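Formiminotetrahydrofolate cyclodeaminase (Thermotoga maritima, PDB 1O5H) probably catalyses the cyclisation of 5-formimidoyltetrahydrofolate to 5,10-methenyltetrahydrofolate with release of ammonia. Local coordinates at residues G36-L50 and A153-N167. Sequence-based numbering, arbitrary orientation.
Sequences GGAVGSVVGAMACAL and AADLCHAVFQVEKVN
Glu164 and Asn167 reach from one helix to the glycine-rich start of another, a worked example of polar side chains settling on bare backbone. The glutamate chain bends at its second torsion (chi2 -66°), which folds the carboxylate back over the turn of Gly37 and Gly40 and leaves OE2 2.7 Å from Gly37 O. Beside it, CG of Asn167 lies anti to the carbonyl carbon (chi1 -66°), which brings the amide up to the backbone of Gly37; its oxygen OD1 comes to 3.0 Å from Gly37 N at an angle poor for a hydrogen bond, and instead accepts one from Asn152 of the second subunit. Val163 turns CG1 to the carbonyl of Gly36. One turn earlier on helix 147-172, Val160 straddles Gly40 O with both methyls, CG1 at 3.4 Å from that oxygen, while the Val160 and Val43 side chains slide past each other in opposite directions, meeting at CG2 and CG1. Gly36, Gly37, Gly40 and Gly44 thus give the start of helix 36-56 a face without side chains, where Val160, Val163, Glu164 and Asn167 meet main chain directly: a glycine-lined helix-helix packing. The two segments run antiparallel, at 157° with their axes 8.8 Å apart at closest approach, in the buried core of an all-helical subunit whose fold was described as new; helix 107-141 also packs on Ser41, Ala47 and Glu164, and Val43 and Met46 touch Met46 of the second subunit. Toward the other end the side chains that meet are all apolar. Ala47 sets its CB 4.0 Å from Leu156 CB, and the CB of Ala153 lies 3.7 Å from Ala47 O and also meets Leu50 CB. The side chains of Leu50 and Leu156 cross at about a right angle, their CD1 methyls 4.0 Å apart.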
ATOM      1  N   GLY A  36       2.106   5.985  10.329  1.00 41.43           N
ATOM      2  CA  GLY A  36       1.646   5.924   8.951  1.00 38.91           C
ATOM      3  C   GLY A  36       2.760   6.145   7.954  1.00 39.92           C
ATOM      4  O   GLY A  36       2.977   5.310   7.055  1.00 38.55           O
ATOM      5  N   GLY A  37       3.486   7.257   8.143  1.00 39.06           N
ATOM      6  CA  GLY A  37       4.574   7.669   7.257  1.00 33.56           C
ATOM      7  C   GLY A  37       5.523   6.534   7.050  1.00 35.04           C
ATOM      8  O   GLY A  37       5.785   6.177   5.903  1.00 38.06           O
ATOM      9  N   ALA A  38       6.007   5.938   8.149  1.00 34.80           N
ATOM     10  CA  ALA A  38       6.866   4.750   8.069  1.00 33.70           C
ATOM     11  C   ALA A  38       6.218   3.645   7.230  1.00 34.94           C
ATOM     12  O   ALA A  38       6.846   3.147   6.266  1.00 35.10           O
ATOM     13  CB  ALA A  38       7.216   4.240   9.429  1.00 32.40           C
ATOM     14  N   VAL A  39       4.962   3.299   7.550  1.00 32.50           N
ATOM     15  CA  VAL A  39       4.257   2.272   6.783  1.00 31.92           C
ATOM     16  C   VAL A  39       4.273   2.619   5.294  1.00 33.70           C
ATOM     17  O   VAL A  39       4.611   1.770   4.456  1.00 34.35           O
ATOM     18  CB  VAL A  39       2.827   2.093   7.262  1.00 32.84           C
ATOM     19  CG1 VAL A  39       2.089   1.130   6.387  1.00 29.82           C
ATOM     20  CG2 VAL A  39       2.795   1.600   8.687  1.00 33.40           C
ATOM     21  N   GLY A  40       3.929   3.873   4.982  1.00 34.84           N
ATOM     22  CA  GLY A  40       4.001   4.411   3.625  1.00 34.70           C
ATOM     23  C   GLY A  40       5.308   4.090   2.904  1.00 38.74           C
ATOM     24  O   GLY A  40       5.298   3.516   1.792  1.00 38.79           O
ATOM     25  N   SER A  41       6.439   4.443   3.522  1.00 36.48           N
ATOM     26  CA  SER A  41       7.725   4.032   2.963  1.00 37.60           C
ATOM     27  C   SER A  41       7.824   2.539   2.688  1.00 36.84           C
ATOM     28  O   SER A  41       8.339   2.126   1.638  1.00 38.21           O
ATOM     29  CB  SER A  41       8.867   4.421   3.873  1.00 37.83           C
ATOM     30  OG  SER A  41       8.945   5.826   3.945  1.00 50.73           O
ATOM     31  N   VAL A  42       7.363   1.730   3.633  1.00 34.58           N
ATOM     32  CA  VAL A  42       7.487   0.293   3.477  1.00 32.67           C
ATOM     33  C   VAL A  42       6.629  -0.156   2.304  1.00 32.13           C
ATOM     34  O   VAL A  42       7.054  -0.969   1.453  1.00 29.74           O
ATOM     35  CB  VAL A  42       7.091  -0.446   4.731  1.00 31.78           C
ATOM     36  CG1 VAL A  42       7.220  -1.943   4.501  1.00 27.44           C
ATOM     37  CG2 VAL A  42       7.986   0.002   5.867  1.00 29.07           C
ATOM     38  N   VAL A  43       5.438   0.411   2.229  1.00 30.14           N
ATOM     39  CA  VAL A  43       4.585   0.114   1.097  1.00 30.59           C
ATOM     40  C   VAL A  43       5.266   0.578  -0.161  1.00 30.40           C
ATOM     41  O   VAL A  43       5.303  -0.133  -1.145  1.00 30.94           O
ATOM     42  CB  VAL A  43       3.231   0.768   1.220  1.00 32.05           C
ATOM     43  CG1 VAL A  43       2.474   0.509   0.000  1.00 31.18           C
ATOM     44  CG2 VAL A  43       2.475   0.217   2.457  1.00 31.83           C
ATOM     45  N   GLY A  44       5.864   1.758  -0.124  1.00 31.78           N
ATOM     46  CA  GLY A  44       6.487   2.281  -1.322  1.00 32.84           C
ATOM     47  C   GLY A  44       7.540   1.307  -1.795  1.00 36.21           C
ATOM     48  O   GLY A  44       7.673   1.030  -2.985  1.00 37.29           O
ATOM     49  N   ALA A  45       8.302   0.786  -0.842  1.00 38.86           N
ATOM     50  CA  ALA A  45       9.388  -0.124  -1.144  1.00 37.81           C
ATOM     51  C   ALA A  45       8.849  -1.317  -1.884  1.00 38.26           C
ATOM     52  O   ALA A  45       9.401  -1.713  -2.879  1.00 38.82           O
ATOM     53  CB  ALA A  45      10.059  -0.548   0.128  1.00 38.86           C
HETATM   54  N   MSE A  46       7.744  -1.872  -1.412  1.00 40.38           N
HETATM   55  CA  MSE A  46       7.143  -3.009  -2.072  1.00 43.52           C
HETATM   56  C   MSE A  46       6.643  -2.641  -3.455  1.00 41.44           C
HETATM   57  O   MSE A  46       6.722  -3.457  -4.383  1.00 43.97           O
HETATM   58  CB  MSE A  46       6.007  -3.567  -1.233  1.00 40.49           C
HETATM   59  CG  MSE A  46       6.495  -4.333  -0.027  1.00 45.45           C
HETATM   60 SE   MSE A  46       5.010  -4.762   1.140  1.00 58.96          SE
HETATM   61  CE  MSE A  46       4.370  -3.058   1.370  1.00 58.74           C
ATOM     62  N   ALA A  47       6.131  -1.421  -3.611  1.00 37.89           N
ATOM     63  CA  ALA A  47       5.694  -0.982  -4.935  1.00 37.15           C
ATOM     64  C   ALA A  47       6.861  -0.944  -5.906  1.00 38.40           C
ATOM     65  O   ALA A  47       6.723  -1.365  -7.060  1.00 39.33           O
ATOM     66  CB  ALA A  47       5.034   0.354  -4.879  1.00 35.82           C
ATOM     67  N   CYS A  48       8.011  -0.461  -5.433  1.00 38.26           N
ATOM     68  CA  CYS A  48       9.227  -0.440  -6.239  1.00 38.81           C
ATOM     69  C   CYS A  48       9.621  -1.856  -6.633  1.00 40.60           C
ATOM     70  O   CYS A  48      10.054  -2.109  -7.770  1.00 43.63           O
ATOM     71  CB  CYS A  48      10.373   0.263  -5.511  1.00 38.69           C
ATOM     72  SG  CYS A  48      10.116   2.053  -5.278  1.00 48.11           S
ATOM     73  N   ALA A  49       9.445  -2.797  -5.719  1.00 39.77           N
ATOM     74  CA  ALA A  49       9.718  -4.184  -6.050  1.00 39.59           C
ATOM     75  C   ALA A  49       8.853  -4.704  -7.193  1.00 39.36           C
ATOM     76  O   ALA A  49       9.350  -5.414  -8.057  1.00 38.69           O
ATOM     77  CB  ALA A  49       9.591  -5.072  -4.838  1.00 41.43           C
ATOM     78  N   LEU A  50       7.571  -4.354  -7.233  1.00 39.82           N
ATOM     79  CA  LEU A  50       6.781  -4.776  -8.388  1.00 39.31           C
ATOM     80  C   LEU A  50       7.360  -4.165  -9.665  1.00 40.80           C
ATOM     81  O   LEU A  50       7.530  -4.854 -10.670  1.00 39.36           O
ATOM     82  CB  LEU A  50       5.318  -4.422  -8.228  1.00 38.96           C
ATOM     83  CG  LEU A  50       4.619  -5.136  -7.072  1.00 43.12           C
ATOM     84  CD1 LEU A  50       3.417  -4.323  -6.652  1.00 49.76           C
ATOM     85  CD2 LEU A  50       4.202  -6.556  -7.431  1.00 31.27           C
ATOM     86  N   ALA A 153       1.313  -1.657  -8.986  1.00 32.58           N
ATOM     87  CA  ALA A 153       2.337  -0.798  -8.429  1.00 32.30           C
ATOM     88  C   ALA A 153       1.922   0.663  -8.535  1.00 33.66           C
ATOM     89  O   ALA A 153       2.193   1.449  -7.629  1.00 37.28           O
ATOM     90  CB  ALA A 153       3.648  -1.039  -9.061  1.00 32.09           C
ATOM     91  N   ALA A 154       1.202   1.028  -9.588  1.00 32.24           N
ATOM     92  CA  ALA A 154       0.718   2.406  -9.691  1.00 31.85           C
ATOM     93  C   ALA A 154      -0.289   2.715  -8.598  1.00 34.59           C
ATOM     94  O   ALA A 154      -0.261   3.783  -7.951  1.00 39.03           O
ATOM     95  CB  ALA A 154       0.132   2.659 -11.027  1.00 29.28           C
ATOM     96  N   ASP A 155      -1.188   1.783  -8.358  1.00 33.35           N
ATOM     97  CA  ASP A 155      -2.143   2.035  -7.311  1.00 33.87           C
ATOM     98  C   ASP A 155      -1.435   2.217  -5.947  1.00 34.46           C
ATOM     99  O   ASP A 155      -1.718   3.180  -5.223  1.00 36.89           O
ATOM    100  CB  ASP A 155      -3.230   0.976  -7.327  1.00 32.64           C
ATOM    101  CG  ASP A 155      -4.223   1.189  -8.470  1.00 35.60           C
ATOM    102  OD1 ASP A 155      -4.669   2.334  -8.650  1.00 39.70           O
ATOM    103  OD2 ASP A 155      -4.641   0.284  -9.232  1.00 45.73           O
ATOM    104  N   LEU A 156      -0.475   1.351  -5.624  1.00 32.33           N
ATOM    105  CA  LEU A 156       0.218   1.492  -4.347  1.00 32.41           C
ATOM    106  C   LEU A 156       1.009   2.790  -4.316  1.00 32.09           C
ATOM    107  O   LEU A 156       0.914   3.547  -3.356  1.00 28.83           O
ATOM    108  CB  LEU A 156       1.143   0.313  -4.098  1.00 33.64           C
ATOM    109  CG  LEU A 156       0.442  -1.035  -4.100  1.00 30.52           C
ATOM    110  CD1 LEU A 156       1.483  -2.111  -3.936  1.00 24.78           C
ATOM    111  CD2 LEU A 156      -0.596  -1.100  -3.001  1.00 23.08           C
ATOM    112  N   CYS A 157       1.751   3.052  -5.389  1.00 34.10           N
ATOM    113  CA  CYS A 157       2.467   4.300  -5.535  1.00 37.52           C
ATOM    114  C   CYS A 157       1.586   5.502  -5.146  1.00 39.55           C
ATOM    115  O   CYS A 157       1.892   6.260  -4.212  1.00 40.91           O
ATOM    116  CB  CYS A 157       2.942   4.442  -6.967  1.00 37.79           C
ATOM    117  SG  CYS A 157       3.888   5.942  -7.250  1.00 42.57           S
ATOM    118  N   HIS A 158       0.471   5.642  -5.840  1.00 39.30           N
ATOM    119  CA  HIS A 158      -0.455   6.706  -5.558  1.00 40.98           C
ATOM    120  C   HIS A 158      -0.867   6.773  -4.078  1.00 41.88           C
ATOM    121  O   HIS A 158      -0.883   7.860  -3.473  1.00 46.03           O
ATOM    122  CB  HIS A 158      -1.669   6.522  -6.441  1.00 42.56           C
ATOM    123  CG  HIS A 158      -2.691   7.596  -6.289  1.00 44.55           C
ATOM    124  ND1 HIS A 158      -3.888   7.394  -5.634  1.00 47.82           N
ATOM    125  CD2 HIS A 158      -2.698   8.883  -6.708  1.00 49.14           C
ATOM    126  CE1 HIS A 158      -4.594   8.511  -5.660  1.00 46.82           C
ATOM    127  NE2 HIS A 158      -3.895   9.428  -6.309  1.00 55.56           N
ATOM    128  N   ALA A 159      -1.203   5.633  -3.481  1.00 37.55           N
ATOM    129  CA  ALA A 159      -1.607   5.652  -2.071  1.00 35.57           C
ATOM    130  C   ALA A 159      -0.464   6.163  -1.184  1.00 36.54           C
ATOM    131  O   ALA A 159      -0.695   6.933  -0.253  1.00 37.17           O
ATOM    132  CB  ALA A 159      -2.060   4.260  -1.603  1.00 32.00           C
ATOM    133  N   VAL A 160       0.760   5.710  -1.462  1.00 34.94           N
ATOM    134  CA  VAL A 160       1.872   6.088  -0.651  1.00 33.31           C
ATOM    135  C   VAL A 160       1.947   7.601  -0.750  1.00 34.69           C
ATOM    136  O   VAL A 160       2.042   8.301   0.260  1.00 36.67           O
ATOM    137  CB  VAL A 160       3.168   5.451  -1.118  1.00 33.06           C
ATOM    138  CG1 VAL A 160       4.334   5.970  -0.278  1.00 32.02           C
ATOM    139  CG2 VAL A 160       3.080   3.944  -0.982  1.00 32.78           C
ATOM    140  N   PHE A 161       1.830   8.122  -1.958  1.00 30.96           N
ATOM    141  CA  PHE A 161       1.839   9.541  -2.070  1.00 30.08           C
ATOM    142  C   PHE A 161       0.766  10.141  -1.177  1.00 30.59           C
ATOM    143  O   PHE A 161       1.011  11.109  -0.450  1.00 32.46           O
ATOM    144  CB  PHE A 161       1.638  10.029  -3.501  1.00 27.35           C
ATOM    145  CG  PHE A 161       1.248  11.457  -3.558  1.00 28.20           C
ATOM    146  CD1 PHE A 161       2.220  12.462  -3.402  1.00 30.65           C
ATOM    147  CD2 PHE A 161      -0.101  11.820  -3.643  1.00 19.52           C
ATOM    148  CE1 PHE A 161       1.861  13.847  -3.423  1.00 28.00           C
ATOM    149  CE2 PHE A 161      -0.477  13.193  -3.643  1.00 33.56           C
ATOM    150  CZ  PHE A 161       0.520  14.206  -3.539  1.00 30.07           C
ATOM    151  N   GLN A 162      -0.438   9.606  -1.237  1.00 29.92           N
ATOM    152  CA  GLN A 162      -1.470  10.169  -0.360  1.00 30.24           C
ATOM    153  C   GLN A 162      -1.075  10.086   1.089  1.00 30.79           C
ATOM    154  O   GLN A 162      -1.218  11.068   1.792  1.00 35.69           O
ATOM    155  CB  GLN A 162      -2.818   9.537  -0.601  1.00 27.50           C
ATOM    156  CG  GLN A 162      -3.421  10.035  -1.904  1.00 38.38           C
ATOM    157  CD  GLN A 162      -4.615   9.221  -2.345  1.00 61.44           C
ATOM    158  OE1 GLN A 162      -4.673   7.993  -2.149  1.00 65.79           O
ATOM    159  NE2 GLN A 162      -5.577   9.898  -2.954  1.00 75.07           N
ATOM    160  N   VAL A 163      -0.534   8.941   1.524  1.00 31.56           N
ATOM    161  CA  VAL A 163      -0.157   8.744   2.929  1.00 31.97           C
ATOM    162  C   VAL A 163       0.800   9.852   3.315  1.00 33.55           C
ATOM    163  O   VAL A 163       0.551  10.618   4.252  1.00 36.70           O
ATOM    164  CB  VAL A 163       0.526   7.390   3.162  1.00 30.53           C
ATOM    165  CG1 VAL A 163       1.228   7.373   4.479  1.00 30.46           C
ATOM    166  CG2 VAL A 163      -0.469   6.263   3.116  1.00 35.48           C
ATOM    167  N   GLU A 164       1.872   9.969   2.555  1.00 31.50           N
ATOM    168  CA  GLU A 164       2.930  10.875   2.908  1.00 30.36           C
ATOM    169  C   GLU A 164       2.527  12.337   2.841  1.00 32.23           C
ATOM    170  O   GLU A 164       3.000  13.136   3.648  1.00 34.38           O
ATOM    171  CB  GLU A 164       4.124  10.600   2.034  1.00 28.48           C
ATOM    172  CG  GLU A 164       4.513   9.139   2.102  1.00 29.89           C
ATOM    173  CD  GLU A 164       5.008   8.710   3.460  1.00 33.72           C
ATOM    174  OE1 GLU A 164       5.202   9.574   4.340  1.00 43.72           O
ATOM    175  OE2 GLU A 164       5.229   7.495   3.652  1.00 46.61           O
ATOM    176  N   LYS A 165       1.641  12.688   1.914  1.00 31.80           N
ATOM    177  CA  LYS A 165       1.146  14.053   1.833  1.00 32.21           C
ATOM    178  C   LYS A 165       0.506  14.416   3.147  1.00 35.81           C
ATOM    179  O   LYS A 165       0.822  15.486   3.728  1.00 40.09           O
ATOM    180  CB  LYS A 165       0.103  14.196   0.748  1.00 33.49           C
ATOM    181  CG  LYS A 165      -0.466  15.572   0.636  1.00 30.66           C
ATOM    182  CD  LYS A 165      -1.538  15.622  -0.438  1.00 28.10           C
ATOM    183  CE  LYS A 165      -1.987  17.052  -0.655  1.00 33.55           C
ATOM    184  NZ  LYS A 165      -3.052  17.042  -1.658  1.00 39.45           N
ATOM    185  N   VAL A 166      -0.369  13.544   3.650  1.00 32.76           N
ATOM    186  CA  VAL A 166      -0.938  13.819   4.959  1.00 34.24           C
ATOM    187  C   VAL A 166       0.166  14.023   6.015  1.00 36.09           C
ATOM    188  O   VAL A 166       0.110  14.970   6.822  1.00 37.57           O
ATOM    189  CB  VAL A 166      -1.960  12.767   5.379  1.00 36.57           C
ATOM    190  CG1 VAL A 166      -2.134  12.722   6.914  1.00 30.15           C
ATOM    191  CG2 VAL A 166      -3.281  13.051   4.693  1.00 27.65           C
ATOM    192  N   ASN A 167       1.187  13.173   5.987  1.00 34.40           N
ATOM    193  CA  ASN A 167       2.234  13.310   6.971  1.00 36.05           C
ATOM    194  C   ASN A 167       3.070  14.577   6.800  1.00 36.74           C
ATOM    195  O   ASN A 167       3.418  15.235   7.792  1.00 37.74           O
ATOM    196  CB  ASN A 167       3.044  12.027   7.077  1.00 37.49           C
ATOM    197  CG  ASN A 167       2.214  10.879   7.625  1.00 32.26           C
ATOM    198  OD1 ASN A 167       2.237   9.780   7.096  1.00 39.83           O
ATOM    199  ND2 ASN A 167       1.450  11.143   8.673  1.00 39.11           N
TER